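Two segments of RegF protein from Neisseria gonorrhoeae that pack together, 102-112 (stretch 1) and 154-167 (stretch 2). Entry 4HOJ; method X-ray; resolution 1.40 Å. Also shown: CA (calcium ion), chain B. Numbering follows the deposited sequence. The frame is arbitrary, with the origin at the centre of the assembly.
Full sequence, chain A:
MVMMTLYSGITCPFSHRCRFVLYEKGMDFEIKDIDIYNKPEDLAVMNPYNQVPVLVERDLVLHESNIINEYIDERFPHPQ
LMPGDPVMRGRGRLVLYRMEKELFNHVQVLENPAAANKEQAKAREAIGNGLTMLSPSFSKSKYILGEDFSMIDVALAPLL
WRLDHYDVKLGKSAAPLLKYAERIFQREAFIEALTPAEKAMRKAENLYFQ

Stretch 1 102-112: ELFNHVQVLEN
Stretch 2, residues 154-167: VALAPLLWRLDHYD

Helix packing often follows a simple gradient, with aliphatic and aromatic side chains filling the middle of a contact and a few polar groups closing its margin. Two segments of RegF whose touching residues lie at least 51 positions apart in sequence give a compact example. Residues 104-111 form one helix and 154-161 belong to another, which begins earlier in the chain; their N-to-C directions differ by 42°, and the axes come no closer than 11.5 Å, a spacing wide enough for side chains to fill. In register, the CA atoms of Val 107 and Leu 159 lie 7.6 Å apart, and those of Leu 110 and Tyr 166 lie 7.3 Å apart.

Leu 159 occupies the apolar centre. Its CA-to-CB bond points toward the first helix, and its t, p rotamer (169°, 57°) spreads the two methyls among three neighbours. Its CD1 lies 3.8 Å from Val 107 CG2, its CD2 4.3 Å from Leu 103 CB, and its CB 3.6 Å from Phe 104 CZ. Phe 104 starts sideways, but chi angles of -74° and 85° carry its ring inward. There CZ approaches Ala 155 O at 3.3 Å, and the CA of Leu 156 lies 4.0 Å from CZ, at the ring edge. The small side chain of Ala 155 stays back, its CB 5.8 Å from Phe 104 CE1. Leu 156, also t, p, brings its CD1 to 4.3 Å from both Phe 104 CE1 and Leu 103 CD1; Leu 103 is m, t. All these residues are buried, as suits side chains with no polar group to satisfy.

The backbone shapes both partners. Leu 103 holds the N-cap position, and its O accepts a 3.1 Å bond from Val 107 N. The second helix is kinked where the N atoms of Pro 158 and Leu 159 lack bonds to the preceding turn; proline has no amide hydrogen to give. Beyond it, Tyr 166 N donates to Arg 162 O at 2.8 Å, and Asp 164 to Asp 167 form a type I turn whose two aspartates bind calcium.

Tyr 166 joins the apolar centre to the polar edge and has the largest area covered by the other stretch, 93 Å² of residue surface. Pointing toward the helix, with chi angles of -70° and -32°, it offers a ring face to Leu 110 (m, t), whose CD1 sits 3.9 Å from the ring centroid in a CH-pi contact. Val 107, in the t rotamer, places CG1 4.2 Å from Tyr 166 CZ.

At the polar edge, the Tyr 166 OH donates a 2.6 Å hydrogen bond to Glu 111 OE2, the single direct one between the stretches. Glu 111 leaves its helix sideways, and its m, m bend brings the carboxylate nearer. Arg 162 NE remains 4.5 Å from Glu 111 OE2, beyond a salt bridge, so water 1 spans the gap, donating to OE2 at 2.7 Å and accepting from NE at 2.9 Å. Arg 162 NH1 meanwhile donates to Pro 158 O at 3.1 Å. In all, 430 Å² is buried.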

ATOM      1  N   GLU A 102       7.884   4.971   6.539  1.00 11.07           N
ATOM      2  CA  GLU A 102       8.863   5.839   7.234  1.00 11.66           C
ATOM      3  C   GLU A 102       8.464   6.202   8.655  1.00 11.37           C
ATOM      4  O   GLU A 102       9.313   6.712   9.418  1.00 12.95           O
ATOM      5  CB  GLU A 102       9.065   7.132   6.434  1.00 12.09           C
ATOM      6  CG  GLU A 102       9.523   6.881   5.014  1.00 14.26           C
ATOM      7  CD  GLU A 102       9.476   8.117   4.149  1.00 23.09           C
ATOM      8  OE1 GLU A 102       9.358   9.230   4.683  1.00 29.67           O
ATOM      9  OE2 GLU A 102       9.514   7.949   2.910  1.00 23.04           O
ATOM     10  N   LEU A 103       7.213   6.003   9.032  1.00 10.63           N
ATOM     11  CA  LEU A 103       6.754   6.286  10.417  1.00 10.62           C
ATOM     12  C   LEU A 103       6.196   5.046  11.069  1.00 10.48           C
ATOM     13  O   LEU A 103       6.604   4.675  12.174  1.00 11.07           O
ATOM     14  CB  LEU A 103       5.697   7.385  10.423  1.00 10.96           C
ATOM     15  CG  LEU A 103       6.161   8.795  10.073  1.00 12.07           C
ATOM     16  CD1 LEU A 103       4.932   9.694   9.997  1.00 12.48           C
ATOM     17  CD2 LEU A 103       7.168   9.343  11.122  1.00 17.60           C
ATOM     18  N   PHE A 104       5.273   4.375  10.398  1.00 10.14           N
ATOM     19  CA  PHE A 104       4.549   3.275  11.044  1.00 10.37           C
ATOM     20  C   PHE A 104       5.358   1.999  11.108  1.00 10.92           C
ATOM     21  O   PHE A 104       5.030   1.101  11.887  1.00 11.46           O
ATOM     22  CB  PHE A 104       3.112   3.124  10.495  1.00 10.24           C
ATOM     23  CG  PHE A 104       2.214   4.211  11.010  1.00 10.17           C
ATOM     24  CD1 PHE A 104       2.153   5.453  10.366  1.00  9.82           C
ATOM     25  CD2 PHE A 104       1.495   4.052  12.196  1.00 10.75           C
ATOM     26  CE1 PHE A 104       1.402   6.467  10.857  1.00 10.07           C
ATOM     27  CE2 PHE A 104       0.676   5.063  12.706  1.00 11.03           C
ATOM     28  CZ  PHE A 104       0.645   6.295  12.025  1.00 10.69           C
ATOM     29  N   ASN A 105       6.414   1.912  10.309  1.00 11.08           N
ATOM     30  CA  ASN A 105       7.370   0.800  10.504  1.00 11.94           C
ATOM     31  C   ASN A 105       8.000   0.918  11.894  1.00 12.31           C
ATOM     32  O   ASN A 105       8.146  -0.062  12.615  1.00 14.45           O
ATOM     33  CB  ASN A 105       8.424   0.839   9.409  1.00 12.35           C
ATOM     34  CG  ASN A 105       9.177   2.155   9.368  1.00 12.24           C
ATOM     35  OD1 ASN A 105       8.604   3.242   9.508  1.00 11.60           O
ATOM     36  ND2 ASN A 105      10.531   2.061   9.177  1.00 14.93           N
ATOM     37  N   HIS A 106       8.322   2.137  12.302  1.00 12.06           N
ATOM     38  CA  HIS A 106       8.878   2.361  13.651  1.00 12.61           C
ATOM     39  C   HIS A 106       7.840   2.129  14.731  1.00 12.58           C
ATOM     40  O   HIS A 106       8.178   1.589  15.803  1.00 13.38           O
ATOM     41  CB  HIS A 106       9.457   3.783  13.766  1.00 13.02           C
ATOM     42  CG  HIS A 106      10.530   4.052  12.750  1.00 13.22           C
ATOM     43  ND1 HIS A 106      11.752   3.411  12.773  1.00 17.43           N
ATOM     44  CD2 HIS A 106      10.546   4.896  11.685  1.00 15.15           C
ATOM     45  CE1 HIS A 106      12.461   3.818  11.728  1.00 17.41           C
ATOM     46  NE2 HIS A 106      11.763   4.724  11.061  1.00 17.47           N
ATOM     47  N   VAL A 107       6.586   2.511  14.456  1.00 12.00           N
ATOM     48  CA  VAL A 107       5.486   2.226  15.396  1.00 12.32           C
ATOM     49  C   VAL A 107       5.399   0.719  15.635  1.00 13.04           C
ATOM     50  O   VAL A 107       5.243   0.290  16.770  1.00 13.84           O
ATOM     51  CB  VAL A 107       4.170   2.778  14.826  1.00 11.85           C
ATOM     52  CG1 VAL A 107       2.940   2.228  15.647  1.00 12.61           C
ATOM     53  CG2 VAL A 107       4.239   4.296  14.820  1.00 11.56           C
ATOM     54  N   GLN A 108       5.527  -0.096  14.582  1.00 13.02           N
ATOM     55  CA  GLN A 108       5.474  -1.542  14.826  1.00 14.11           C
ATOM     56  C   GLN A 108       6.565  -2.051  15.745  1.00 14.94           C
ATOM     57  O   GLN A 108       6.347  -3.011  16.502  1.00 16.08           O
ATOM     58  CB  GLN A 108       5.503  -2.317  13.489  1.00 14.51           C
ATOM     59  CG  GLN A 108       4.208  -2.061  12.667  1.00 15.82           C
ATOM     60  CD  GLN A 108       4.198  -2.767  11.318  1.00 20.26           C
ATOM     61  OE1 GLN A 108       4.269  -3.999  11.261  1.00 27.97           O
ATOM     62  NE2 GLN A 108       4.193  -1.998  10.240  1.00 33.57           N
ATOM     63  N   VAL A 109       7.755  -1.444  15.640  1.00 14.66           N
ATOM     64  CA  VAL A 109       8.855  -1.806  16.546  1.00 15.62           C
ATOM     65  C   VAL A 109       8.520  -1.450  18.008  1.00 15.97           C
ATOM     66  O   VAL A 109       8.715  -2.246  18.907  1.00 17.32           O
ATOM     67  CB  VAL A 109      10.191  -1.135  16.133  1.00 15.59           C
ATOM     68  CG1 VAL A 109      11.299  -1.487  17.144  1.00 18.50           C
ATOM     69  CG2 VAL A 109      10.636  -1.565  14.726  1.00 17.10           C
ATOM     70  N   LEU A 110       7.949  -0.263  18.234  1.00 15.26           N
ATOM     71  CA  LEU A 110       7.570   0.162  19.574  1.00 15.82           C
ATOM     72  C   LEU A 110       6.463  -0.712  20.093  1.00 16.74           C
ATOM     73  O   LEU A 110       6.338  -0.868  21.304  1.00 18.53           O
ATOM     74  CB  LEU A 110       7.098   1.619  19.540  1.00 15.17           C
ATOM     75  CG  LEU A 110       8.209   2.619  19.212  1.00 16.30           C
ATOM     76  CD1 LEU A 110       7.737   4.025  19.439  1.00 18.18           C
ATOM     77  CD2 LEU A 110       9.416   2.344  20.109  1.00 25.00           C
ATOM     78  N   GLU A 111       5.624  -1.258  19.214  1.00 16.27           N
ATOM     79  CA  GLU A 111       4.525  -2.129  19.639  1.00 17.36           C
ATOM     80  C   GLU A 111       4.908  -3.586  19.862  1.00 19.83           C
ATOM     81  O   GLU A 111       4.126  -4.357  20.428  1.00 24.24           O
ATOM     82  CB  GLU A 111       3.378  -2.086  18.603  1.00 16.90           C
ATOM     83  CG  GLU A 111       2.571  -0.737  18.538  1.00 16.12           C
ATOM     84  CD  GLU A 111       1.768  -0.504  19.809  1.00 17.31           C
ATOM     85  OE1 GLU A 111       1.221  -1.442  20.368  1.00 19.84           O
ATOM     86  OE2 GLU A 111       1.726   0.656  20.212  1.00 17.00           O
ATOM     87  N   ASN A 112       6.100  -3.944  19.414  1.00 19.62           N
ATOM     88  CA  ASN A 112       6.562  -5.319  19.482  1.00 21.01           C
ATOM     89  C   ASN A 112       7.202  -5.583  20.852  1.00 23.80           C
ATOM     90  O   ASN A 112       8.292  -5.077  21.112  1.00 26.82           O
ATOM     91  CB  ASN A 112       7.563  -5.539  18.353  1.00 20.40           C
ATOM     92  CG  ASN A 112       8.104  -6.945  18.315  1.00 26.12           C
ATOM     93  OD1 ASN A 112       7.690  -7.816  19.096  1.00 28.04           O
ATOM     94  ND2 ASN A 112       9.032  -7.177  17.390  1.00 29.41           N
ATOM     95  N   VAL A 154      -6.735  10.650   9.420  1.00  9.36           N
ATOM     96  CA  VAL A 154      -7.150   9.485  10.177  1.00 10.14           C
ATOM     97  C   VAL A 154      -5.984   8.543  10.389  1.00  8.66           C
ATOM     98  O   VAL A 154      -5.767   8.041  11.517  1.00  9.76           O
ATOM     99  CB  VAL A 154      -8.272   8.730   9.459  1.00 10.05           C
ATOM    100  CG1 VAL A 154      -8.510   7.343  10.086  1.00 11.50           C
ATOM    101  CG2 VAL A 154      -9.553   9.565   9.471  1.00 11.19           C
ATOM    102  N   ALA A 155      -5.218   8.277   9.325  1.00  9.09           N
ATOM    103  CA  ALA A 155      -4.142   7.264   9.414  1.00  7.97           C
ATOM    104  C   ALA A 155      -3.033   7.721  10.409  1.00  8.13           C
ATOM    105  O   ALA A 155      -2.453   6.898  11.102  1.00  8.54           O
ATOM    106  CB  ALA A 155      -3.590   7.030   8.019  1.00  8.67           C
ATOM    107  N   LEU A 156      -2.755   9.023  10.458  1.00  8.55           N
ATOM    108  CA  LEU A 156      -1.697   9.517  11.308  1.00  9.00           C
ATOM    109  C   LEU A 156      -2.140   9.714  12.766  1.00  9.10           C
ATOM    110  O   LEU A 156      -1.322   9.609  13.670  1.00  9.45           O
ATOM    111  CB  LEU A 156      -1.241  10.861  10.731  1.00 11.10           C
ATOM    112  CG  LEU A 156      -0.137  11.581  11.530  1.00  9.20           C
ATOM    113  CD1 LEU A 156       1.144  10.723  11.642  1.00 12.16           C
ATOM    114  CD2 LEU A 156       0.184  12.918  10.841  1.00 13.27           C
ATOM    115  N   ALA A 157      -3.438   9.940  13.003  1.00  8.13           N
ATOM    116  CA  ALA A 157      -3.899  10.405  14.314  1.00  8.17           C
ATOM    117  C   ALA A 157      -3.495   9.442  15.447  1.00  8.75           C
ATOM    118  O   ALA A 157      -3.150   9.916  16.501  1.00  8.30           O
ATOM    119  CB  ALA A 157      -5.432  10.627  14.268  1.00 10.00           C
ATOM    120  N   PRO A 158      -3.599   8.122  15.310  1.00  7.87           N
ATOM    121  CA  PRO A 158      -3.220   7.265  16.465  1.00  7.25           C
ATOM    122  C   PRO A 158      -1.793   7.392  16.882  1.00  8.26           C
ATOM    123  O   PRO A 158      -1.496   7.179  18.080  1.00  9.24           O
ATOM    124  CB  PRO A 158      -3.546   5.866  15.974  1.00  7.50           C
ATOM    125  CG  PRO A 158      -4.687   6.132  14.914  1.00  7.42           C
ATOM    126  CD  PRO A 158      -4.142   7.320  14.199  1.00  9.31           C
ATOM    127  N   LEU A 159      -0.885   7.696  15.956  1.00  8.90           N
ATOM    128  CA  LEU A 159       0.506   7.954  16.340  1.00  7.99           C
ATOM    129  C   LEU A 159       0.645   9.247  17.106  1.00  9.49           C
ATOM    130  O   LEU A 159       1.257   9.270  18.159  1.00  9.51           O
ATOM    131  CB  LEU A 159       1.398   7.939  15.112  1.00  9.01           C
ATOM    132  CG  LEU A 159       2.839   8.450  15.325  1.00  8.26           C
ATOM    133  CD1 LEU A 159       3.509   7.635  16.430  1.00 11.55           C
ATOM    134  CD2 LEU A 159       3.605   8.323  14.022  1.00  9.12           C
ATOM    135  N   LEU A 160       0.023  10.293  16.630  1.00  9.28           N
ATOM    136  CA  LEU A 160       0.104  11.563  17.376  1.00  8.30           C
ATOM    137  C   LEU A 160      -0.533  11.468  18.757  1.00  9.66           C
ATOM    138  O   LEU A 160      -0.019  12.064  19.700  1.00 11.35           O
ATOM    139  CB  LEU A 160      -0.565  12.698  16.549  1.00  9.75           C
ATOM    140  CG  LEU A 160       0.037  12.873  15.151  1.00 10.37           C
ATOM    141  CD1 LEU A 160      -0.647  14.043  14.415  1.00 12.67           C
ATOM    142  CD2 LEU A 160       1.499  13.123  15.285  1.00 15.70           C
ATOM    143  N   TRP A 161      -1.607  10.668  18.895  1.00  8.66           N
ATOM    144  CA  TRP A 161      -2.204  10.480  20.215  1.00  8.28           C
ATOM    145  C   TRP A 161      -1.199   9.851  21.175  1.00  8.22           C
ATOM    146  O   TRP A 161      -1.259  10.148  22.372  1.00  9.82           O
ATOM    147  CB  TRP A 161      -3.411   9.557  20.034  1.00  8.77           C
ATOM    148  CG  TRP A 161      -4.134   9.340  21.323  1.00 10.03           C
ATOM    149  CD1 TRP A 161      -4.127   8.185  22.041  1.00  8.16           C
ATOM    150  CD2 TRP A 161      -4.920  10.285  22.072  1.00  9.97           C
ATOM    151  NE1 TRP A 161      -4.840   8.352  23.219  1.00 10.17           N
ATOM    152  CE2 TRP A 161      -5.365   9.616  23.231  1.00 10.02           C
ATOM    153  CE3 TRP A 161      -5.278  11.625  21.874  1.00 12.68           C
ATOM    154  CZ2 TRP A 161      -6.148  10.250  24.205  1.00 12.41           C
ATOM    155  CZ3 TRP A 161      -6.084  12.241  22.827  1.00 13.16           C
ATOM    156  CH2 TRP A 161      -6.502  11.546  23.970  1.00 13.52           C
ATOM    157  N   ARG A 162      -0.301   9.009  20.659  1.00  8.72           N
ATOM    158  CA  ARG A 162       0.618   8.191  21.430  1.00  8.49           C
ATOM    159  C   ARG A 162       1.977   8.815  21.619  1.00  8.10           C
ATOM    160  O   ARG A 162       2.859   8.114  22.169  1.00 10.73           O
ATOM    161  CB  ARG A 162       0.771   6.790  20.762  1.00  9.55           C
ATOM    162  CG  ARG A 162      -0.467   5.905  20.973  1.00 10.20           C
ATOM    163  CD  ARG A 162      -0.449   4.714  19.969  1.00  7.73           C
ATOM    164  NE  ARG A 162      -1.481   3.752  20.278  1.00  8.48           N
ATOM    165  CZ  ARG A 162      -2.789   3.893  20.044  1.00  6.71           C
ATOM    166  NH1 ARG A 162      -3.218   5.016  19.423  1.00  7.60           N
ATOM    167  NH2 ARG A 162      -3.653   2.927  20.324  1.00  7.95           N
ATOM    168  N   LEU A 163       2.186  10.101  21.296  1.00 10.06           N
ATOM    169  CA  LEU A 163       3.561  10.607  21.457  1.00 11.01           C
ATOM    170  C   LEU A 163       4.036  10.554  22.895  1.00 11.06           C
ATOM    171  O   LEU A 163       5.198  10.139  23.147  1.00 12.37           O
ATOM    172  CB  LEU A 163       3.746  12.008  20.923  1.00 14.00           C
ATOM    173  CG  LEU A 163       3.421  12.151  19.434  1.00 15.09           C
ATOM    174  CD1 LEU A 163       3.572  13.595  18.997  1.00 20.87           C
ATOM    175  CD2 LEU A 163       4.281  11.225  18.602  1.00 20.44           C
ATOM    176  N   ASP A 164       3.191  10.894  23.881  1.00 11.10           N
ATOM    177  CA  ASP A 164       3.602  10.761  25.280  1.00 13.26           C
ATOM    178  C   ASP A 164       3.817   9.283  25.647  1.00 11.30           C
ATOM    179  O   ASP A 164       4.852   8.924  26.308  1.00 12.96           O
ATOM    180  CB  ASP A 164       2.551  11.434  26.183  1.00 16.89           C
ATOM    181  CG  ASP A 164       2.947  11.464  27.660  1.00 25.65           C
ATOM    182  OD1 ASP A 164       4.066  11.059  28.073  1.00 23.27           O
ATOM    183  OD2 ASP A 164       2.108  11.944  28.464  1.00 29.45           O
ATOM    184  N   HIS A 165       2.886   8.411  25.270  1.00 10.45           N
ATOM    185  CA  HIS A 165       2.980   6.985  25.570  1.00 10.81           C
ATOM    186  C   HIS A 165       4.310   6.411  25.065  1.00 10.52           C
ATOM    187  O   HIS A 165       4.964   5.648  25.766  1.00 13.17           O
ATOM    188  CB  HIS A 165       1.747   6.284  24.942  1.00 11.22           C
ATOM    189  CG  HIS A 165       1.775   4.792  25.000  1.00 11.15           C
ATOM    190  ND1 HIS A 165       1.707   4.098  26.183  1.00 17.68           N
ATOM    191  CD2 HIS A 165       1.917   3.862  24.023  1.00 13.90           C
ATOM    192  CE1 HIS A 165       1.769   2.796  25.932  1.00 16.59           C
ATOM    193  NE2 HIS A 165       1.887   2.623  24.630  1.00 15.41           N
ATOM    194  N   TYR A 166       4.677   6.768  23.832  1.00 10.28           N
ATOM    195  CA  TYR A 166       5.901   6.309  23.206  1.00 10.51           C
ATOM    196  C   TYR A 166       7.157   7.069  23.633  1.00 12.44           C
ATOM    197  O   TYR A 166       8.259   6.745  23.200  1.00 14.53           O
ATOM    198  CB  TYR A 166       5.785   6.434  21.687  1.00 11.30           C
ATOM    199  CG  TYR A 166       4.811   5.468  21.002  1.00 10.26           C
ATOM    200  CD1 TYR A 166       4.573   4.203  21.482  1.00 10.96           C
ATOM    201  CD2 TYR A 166       4.222   5.845  19.811  1.00 10.07           C
ATOM    202  CE1 TYR A 166       3.713   3.293  20.813  1.00 11.32           C
ATOM    203  CE2 TYR A 166       3.365   4.938  19.117  1.00  9.95           C
ATOM    204  CZ  TYR A 166       3.128   3.721  19.609  1.00  9.33           C
ATOM    205  OH  TYR A 166       2.292   2.840  18.956  1.00 10.91           O
ATOM    206  N   ASP A 167       6.999   8.087  24.473  1.00 11.71           N
ATOM    207  CA  ASP A 167       8.123   8.921  24.908  1.00 12.48           C
ATOM    208  C   ASP A 167       8.864   9.591  23.730  1.00 13.04           C
ATOM    209  O   ASP A 167      10.071   9.785  23.759  1.00 16.48           O
ATOM    210  CB  ASP A 167       9.104   8.130  25.798  1.00 15.23           C
ATOM    211  CG  ASP A 167       8.441   7.585  27.085  1.00 17.17           C
ATOM    212  OD1 ASP A 167       7.497   8.211  27.582  1.00 15.47           O
ATOM    213  OD2 ASP A 167       8.866   6.557  27.647  1.00 18.80           O
TER
HETATM  214 CA    CA B 301       5.737   9.627  28.333  1.00 14.08          CA
HETATM  215  O   HOH W   1      -0.212   1.680  21.807  1.00 10.32           O
HETATM  216  O   HOH W   2       2.312   0.123  23.549  1.00 30.34           O
HETATM  217  O   HOH W   3       5.210   7.151  28.897  0.50 30.23           O
HETATM  218  O   HOH W   4       7.118  11.320  27.381  1.00 27.42           O